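Local coordinates for protein neural cell adhesion molecule 1 (Homo sapiens, PDB 2HAZ) that probably mediates adhesion between neural cells and carries N-glycans whose polysialylation depends on a helix in its first fibronectin type III repeat, at residues 24-29 with 81-86; 55-60 with 68-73. All blocks are in the same frame, centred on the assembly; numbering follows the deposited sequence.

Contact 1 (24-29 with 81-86); sequences VQFDEP and VRLAAL. With NA (sodium ion), chain B.
Leu83 drives its CD1 methyl against the root of the Phe26 side chain, 3.4 Å from Phe26 CB and just as near CG, in the middle of the hydrophobic core. The two side chains cross at about a right angle, and the methyl comes in obliquely to the ring, reaching its CB end. Chi1 of 79° holds CG between the backbone N and the carbonyl carbon, which brings the root of the ring to the methyl; Tyr40 of strand 39-46 meets the same ring edge-to-face. Two residues back along each strand, Val24 and Val81 point at each other and touch through their CG2 methyls at 4.3 Å, with Ile12 packed on both. At the other end Pro29, past the end of strand 22-27, sets its CG on the Ala85 CB at 3.7 Å, beside Tyr40. The strands belong to different sheets and face each other across the interior of the fibronectin type III beta sandwich, their segments running 35° apart. Asp27 lies on the outer side, where its carboxylate binds sodium with both oxygens, OD1 at 2.3 Å and OD2 at 2.4 Å, and Asp13 binds the same ion. Carbon meets carbon throughout the interface, so the two sheets are held together here by hydrophobic burial and shape, while the polar, ion-binding chemistry stays on the outer side of strand 22-27.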
loop_
_atom_site.group_PDB
_atom_site.type_symbol
_atom_site.label_atom_id
_atom_site.label_comp_id
_atom_site.label_asym_id
_atom_site.label_seq_id
_atom_site.Cartn_x
_atom_site.Cartn_y
_atom_site.Cartn_z
ATOM N N VAL A 24 -4.771 2.411 -5.479
ATOM C CA VAL A 24 -5.009 1.495 -4.367
ATOM C C VAL A 24 -5.844 2.252 -3.335
ATOM O O VAL A 24 -5.367 3.210 -2.725
ATOM C CB VAL A 24 -3.676 0.931 -3.764
ATOM C CG1 VAL A 24 -3.945 0.000 -2.594
ATOM C CG2 VAL A 24 -2.828 0.192 -4.835
ATOM N N GLN A 25 -7.102 1.842 -3.165
ATOM C CA GLN A 25 -7.965 2.441 -2.147
ATOM C C GLN A 25 -7.790 1.743 -0.825
ATOM O O GLN A 25 -7.952 0.518 -0.739
ATOM C CB GLN A 25 -9.429 2.309 -2.531
ATOM C CG GLN A 25 -9.899 3.296 -3.545
ATOM C CD GLN A 25 -11.402 3.268 -3.658
ATOM O OE1 GLN A 25 -12.121 3.120 -2.649
ATOM N NE2 GLN A 25 -11.899 3.417 -4.885
ATOM N N PHE A 26 -7.533 2.522 0.220
ATOM C CA PHE A 26 -7.178 1.954 1.515
ATOM C C PHE A 26 -7.764 2.737 2.701
ATOM O O PHE A 26 -8.103 3.924 2.563
ATOM C CB PHE A 26 -5.648 1.871 1.652
ATOM C CG PHE A 26 -4.993 3.189 2.009
ATOM C CD1 PHE A 26 -4.656 3.489 3.336
ATOM C CD2 PHE A 26 -4.724 4.129 1.033
ATOM C CE1 PHE A 26 -4.059 4.704 3.656
ATOM C CE2 PHE A 26 -4.120 5.332 1.351
ATOM C CZ PHE A 26 -3.799 5.624 2.665
ATOM N N ASP A 27 -7.844 2.051 3.848
ATOM C CA ASP A 27 -8.205 2.646 5.148
ATOM C C ASP A 27 -6.967 2.824 5.991
ATOM O O ASP A 27 -6.118 1.935 6.030
ATOM C CB ASP A 27 -9.076 1.701 5.970
ATOM C CG ASP A 27 -10.341 1.351 5.301
ATOM O OD1 ASP A 27 -10.923 2.232 4.632
ATOM O OD2 ASP A 27 -10.768 0.180 5.448
ATOM N N GLU A 28 -6.895 3.947 6.697
ATOM C CA GLU A 28 -5.872 4.162 7.723
ATOM C C GLU A 28 -5.890 3.047 8.778
ATOM O O GLU A 28 -6.940 2.435 9.008
ATOM C CB GLU A 28 -6.091 5.512 8.406
ATOM C CG GLU A 28 -5.896 6.720 7.509
ATOM C CD GLU A 28 -7.151 7.078 6.708
ATOM O OE1 GLU A 28 -8.154 6.332 6.769
ATOM O OE2 GLU A 28 -7.139 8.121 6.018
ATOM N N PRO A 29 -4.727 2.777 9.416
ATOM C CA PRO A 29 -4.650 1.854 10.555
ATOM C C PRO A 29 -5.665 2.199 11.660
ATOM O O PRO A 29 -5.954 3.376 11.874
ATOM C CB PRO A 29 -3.220 2.081 11.080
ATOM C CG PRO A 29 -2.440 2.460 9.871
ATOM C CD PRO A 29 -3.393 3.318 9.065
ATOM N N VAL A 81 -0.651 -6.625 -4.129
ATOM C CA VAL A 81 -0.211 -5.400 -3.448
ATOM C C VAL A 81 -0.585 -5.450 -1.958
ATOM O O VAL A 81 -1.592 -6.043 -1.567
ATOM C CB VAL A 81 -0.755 -4.122 -4.140
ATOM C CG1 VAL A 81 -2.264 -4.024 -4.083
ATOM C CG2 VAL A 81 -0.107 -2.851 -3.581
ATOM N N ARG A 82 0.286 -4.871 -1.144
ATOM C CA ARG A 82 0.046 -4.691 0.286
ATOM C C ARG A 82 0.604 -3.325 0.713
ATOM O O ARG A 82 1.434 -2.735 -0.000
ATOM C CB ARG A 82 0.691 -5.849 1.059
ATOM C CG ARG A 82 2.209 -5.918 0.945
ATOM C CD ARG A 82 2.736 -7.328 1.229
ATOM N NE ARG A 82 4.131 -7.246 1.646
ATOM C CZ ARG A 82 4.881 -8.262 2.071
ATOM N NH1 ARG A 82 4.391 -9.491 2.170
ATOM N NH2 ARG A 82 6.140 -8.029 2.407
ATOM N N LEU A 83 0.118 -2.837 1.854
ATOM C CA LEU A 83 0.443 -1.526 2.405
ATOM C C LEU A 83 0.830 -1.644 3.859
ATOM O O LEU A 83 0.229 -2.416 4.600
ATOM C CB LEU A 83 -0.772 -0.610 2.378
ATOM C CG LEU A 83 -1.251 0.090 1.116
ATOM C CD1 LEU A 83 -2.386 0.990 1.558
ATOM C CD2 LEU A 83 -0.143 0.923 0.476
ATOM N N ALA A 84 1.789 -0.818 4.253
ATOM C CA ALA A 84 2.190 -0.644 5.652
ATOM C C ALA A 84 2.327 0.846 5.943
ATOM O O ALA A 84 2.697 1.624 5.059
ATOM C CB ALA A 84 3.498 -1.350 5.916
ATOM N N ALA A 85 1.986 1.225 7.177
ATOM C CA ALA A 85 2.175 2.570 7.702
ATOM C C ALA A 85 3.492 2.650 8.446
ATOM O O ALA A 85 3.883 1.714 9.168
ATOM C CB ALA A 85 1.044 2.953 8.650
ATOM N N LEU A 86 4.164 3.772 8.258
ATOM C CA LEU A 86 5.379 4.088 8.991
ATOM C C LEU A 86 5.070 5.148 10.043
ATOM O O LEU A 86 4.498 6.197 9.705
ATOM C CB LEU A 86 6.443 4.642 8.039
ATOM C CG LEU A 86 7.828 4.966 8.604
ATOM C CD1 LEU A 86 8.669 3.701 8.800
ATOM C CD2 LEU A 86 8.527 5.901 7.665
HETATM NA NA NA B . -12.686 0.794 4.171
#

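Contact 2 (55-60 with 68-73)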
loop_
_atom_site.group_PDB
_atom_site.type_symbol
_atom_site.label_atom_id
_atom_site.label_comp_id
_atom_site.label_asym_id
_atom_site.label_seq_id
_atom_site.Cartn_x
_atom_site.Cartn_y
_atom_site.Cartn_z
ATOM N N LYS A 55 7.502 1.485 -2.938
ATOM C CA LYS A 55 7.536 2.938 -3.007
ATOM C C LYS A 55 6.925 3.581 -1.748
ATOM O O LYS A 55 5.952 3.090 -1.198
ATOM C CB LYS A 55 6.788 3.439 -4.243
ATOM C CG LYS A 55 6.930 4.927 -4.457
ATOM C CD LYS A 55 6.283 5.432 -5.737
ATOM C CE LYS A 55 6.855 6.814 -6.068
ATOM N NZ LYS A 55 5.893 7.521 -7.000
ATOM N N TRP A 56 7.518 4.695 -1.327
ATOM C CA TRP A 56 7.020 5.493 -0.202
ATOM C C TRP A 56 6.029 6.559 -0.650
ATOM O O TRP A 56 6.147 7.112 -1.748
ATOM C CB TRP A 56 8.204 6.178 0.514
ATOM C CG TRP A 56 9.150 5.219 1.176
ATOM C CD1 TRP A 56 10.377 4.853 0.728
ATOM C CD2 TRP A 56 8.938 4.518 2.401
ATOM N NE1 TRP A 56 10.964 3.959 1.605
ATOM C CE2 TRP A 56 10.097 3.730 2.639
ATOM C CE3 TRP A 56 7.880 4.472 3.327
ATOM C CZ2 TRP A 56 10.234 2.916 3.775
ATOM C CZ3 TRP A 56 8.022 3.657 4.474
ATOM C CH2 TRP A 56 9.189 2.889 4.671
ATOM N N TYR A 57 5.056 6.839 0.222
ATOM C CA TYR A 57 4.014 7.855 -0.002
ATOM C C TYR A 57 3.800 8.662 1.262
ATOM O O TYR A 57 3.750 8.113 2.364
ATOM C CB TYR A 57 2.688 7.201 -0.403
ATOM C CG TYR A 57 2.792 6.350 -1.630
ATOM C CD1 TYR A 57 2.509 6.878 -2.890
ATOM C CD2 TYR A 57 3.180 5.004 -1.536
ATOM C CE1 TYR A 57 2.612 6.090 -4.032
ATOM C CE2 TYR A 57 3.298 4.215 -2.670
ATOM C CZ TYR A 57 3.015 4.762 -3.912
ATOM O OH TYR A 57 3.119 4.001 -5.050
ATOM N N ASP A 58 3.665 9.973 1.089
ATOM C CA ASP A 58 3.331 10.879 2.197
ATOM C C ASP A 58 1.987 10.524 2.810
ATOM O O ASP A 58 1.014 10.293 2.084
ATOM C CB ASP A 58 3.254 12.314 1.709
ATOM C CG ASP A 58 4.505 12.763 1.016
ATOM O OD1 ASP A 58 5.628 12.486 1.515
ATOM O OD2 ASP A 58 4.359 13.423 -0.042
ATOM N N ALA A 59 1.934 10.516 4.139
ATOM C CA ALA A 59 0.727 10.144 4.862
ATOM C C ALA A 59 -0.421 11.132 4.629
ATOM O O ALA A 59 -1.581 10.727 4.507
ATOM C CB ALA A 59 1.019 9.988 6.355
ATOM N N LYS A 60 -0.094 12.420 4.560
ATOM C CA LYS A 60 -1.140 13.435 4.459
ATOM C C LYS A 60 -1.973 13.316 3.183
ATOM O O LYS A 60 -3.187 13.224 3.256
ATOM C CB LYS A 60 -0.593 14.845 4.599
ATOM C CG LYS A 60 -1.713 15.833 4.881
ATOM C CD LYS A 60 -1.267 17.230 4.599
ATOM C CE LYS A 60 -2.340 18.227 4.957
ATOM N NZ LYS A 60 -1.787 19.594 4.853
ATOM N N VAL A 68 -3.212 5.469 -2.832
ATOM C CA VAL A 68 -1.866 5.599 -3.351
ATOM C C VAL A 68 -1.833 5.011 -4.773
ATOM O O VAL A 68 -2.557 4.040 -5.085
ATOM C CB VAL A 68 -0.792 4.959 -2.421
ATOM C CG1 VAL A 68 -0.752 5.675 -1.078
ATOM C CG2 VAL A 68 -1.017 3.451 -2.241
ATOM N N THR A 69 -1.009 5.610 -5.627
ATOM C CA THR A 69 -0.903 5.201 -7.021
ATOM C C THR A 69 0.380 4.454 -7.254
ATOM O O THR A 69 1.472 5.003 -7.084
ATOM C CB THR A 69 -0.913 6.393 -8.005
ATOM O OG1 THR A 69 -2.058 7.211 -7.772
ATOM C CG2 THR A 69 -0.948 5.878 -9.451
ATOM N N ILE A 70 0.243 3.211 -7.682
ATOM C CA ILE A 70 1.399 2.428 -8.045
ATOM C C ILE A 70 1.628 2.547 -9.550
ATOM O O ILE A 70 0.677 2.706 -10.351
ATOM C CB ILE A 70 1.312 0.960 -7.527
ATOM C CG1 ILE A 70 0.098 0.231 -8.104
ATOM C CG2 ILE A 70 1.280 0.923 -5.971
ATOM C CD1 ILE A 70 -0.153 -1.161 -7.493
ATOM N N VAL A 71 2.900 2.499 -9.922
ATOM C CA VAL A 71 3.355 2.805 -11.282
ATOM C C VAL A 71 4.279 1.725 -11.837
ATOM O O VAL A 71 4.640 0.773 -11.141
ATOM C CB VAL A 71 4.138 4.160 -11.334
ATOM C CG1 VAL A 71 3.246 5.338 -10.977
ATOM C CG2 VAL A 71 5.361 4.102 -10.423
ATOM N N GLY A 72 4.652 1.882 -13.103
ATOM C CA GLY A 72 5.627 1.008 -13.741
ATOM C C GLY A 72 5.197 -0.437 -13.874
ATOM O O GLY A 72 6.047 -1.345 -13.903
ATOM N N LEU A 73 3.887 -0.646 -13.979
ATOM C CA LEU A 73 3.316 -1.970 -14.125
ATOM C C LEU A 73 3.286 -2.356 -15.601
ATOM O O LEU A 73 3.351 -1.496 -16.493
ATOM C CB LEU A 73 1.903 -2.034 -13.542
ATOM C CG LEU A 73 1.695 -1.536 -12.102
ATOM C CD1 LEU A 73 0.212 -1.461 -11.798
ATOM C CD2 LEU A 73 2.424 -2.453 -11.112
HETATM O O HOH W 1 3.082 7.098 -7.696
#
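Tyr57 lays its ring across Val68 and reaches on to the backbone of the next residue. At the root, Tyr57 CB lies 3.8 Å from the Val68 CG1 methyl, and chi1 of -58° puts Tyr57 CG beside the backbone N, 3.6 Å from that same methyl. Further out the ring passes over the valine: Val68 CB is 3.8 Å from the Tyr57 ring centroid and only 7° off the normal, a CH-pi contact made squarely over one face. CE1 and CZ then draw near the Thr69 carbonyl, which lies at the ring edge. Tyr57 OH finishes the reach by donating a hydrogen bond of 2.8 Å to Thr69 O, arriving 53° above the carbonyl plane, and it also brushes the Ile70 CG2 methyl. A water donates to Thr69 O at 2.7 Å and accepts from Lys55 NZ, so two donors grip the carbonyl. Strand 53-58, an edge strand of the four-stranded sheet, is thereby tied to strand 67-70 at the edge of the three-stranded one, with Tyr57 also packing on Ala42 of strand 39-46. Helix 59-65, probably the novel helix critical for N-glycan polysialylation, connects these edge strands, crossing between the sheets.

Contact 2 is nested within the loop that contact 1 closes, and their centres lie 10 Å apart. Strand 67-70 joins them: it pairs with strand 22-27, where Val24 N probably hydrogen-bonds to Val68 O at 2.8 Å, and Val68 also turns its CG2 toward the core, 3.8 Å from Leu83 CD2. Val24 CG2 meets Ile70 CD1 at 4.0 Å, so the interior of contact 1 runs on into contact 2. Both contacts bridge the two sheets, contact 1 through the middle of the sandwich and contact 2 at its edge, beside the helix. The sodium belongs to contact 1, about 14 Å from the Val68 side chain.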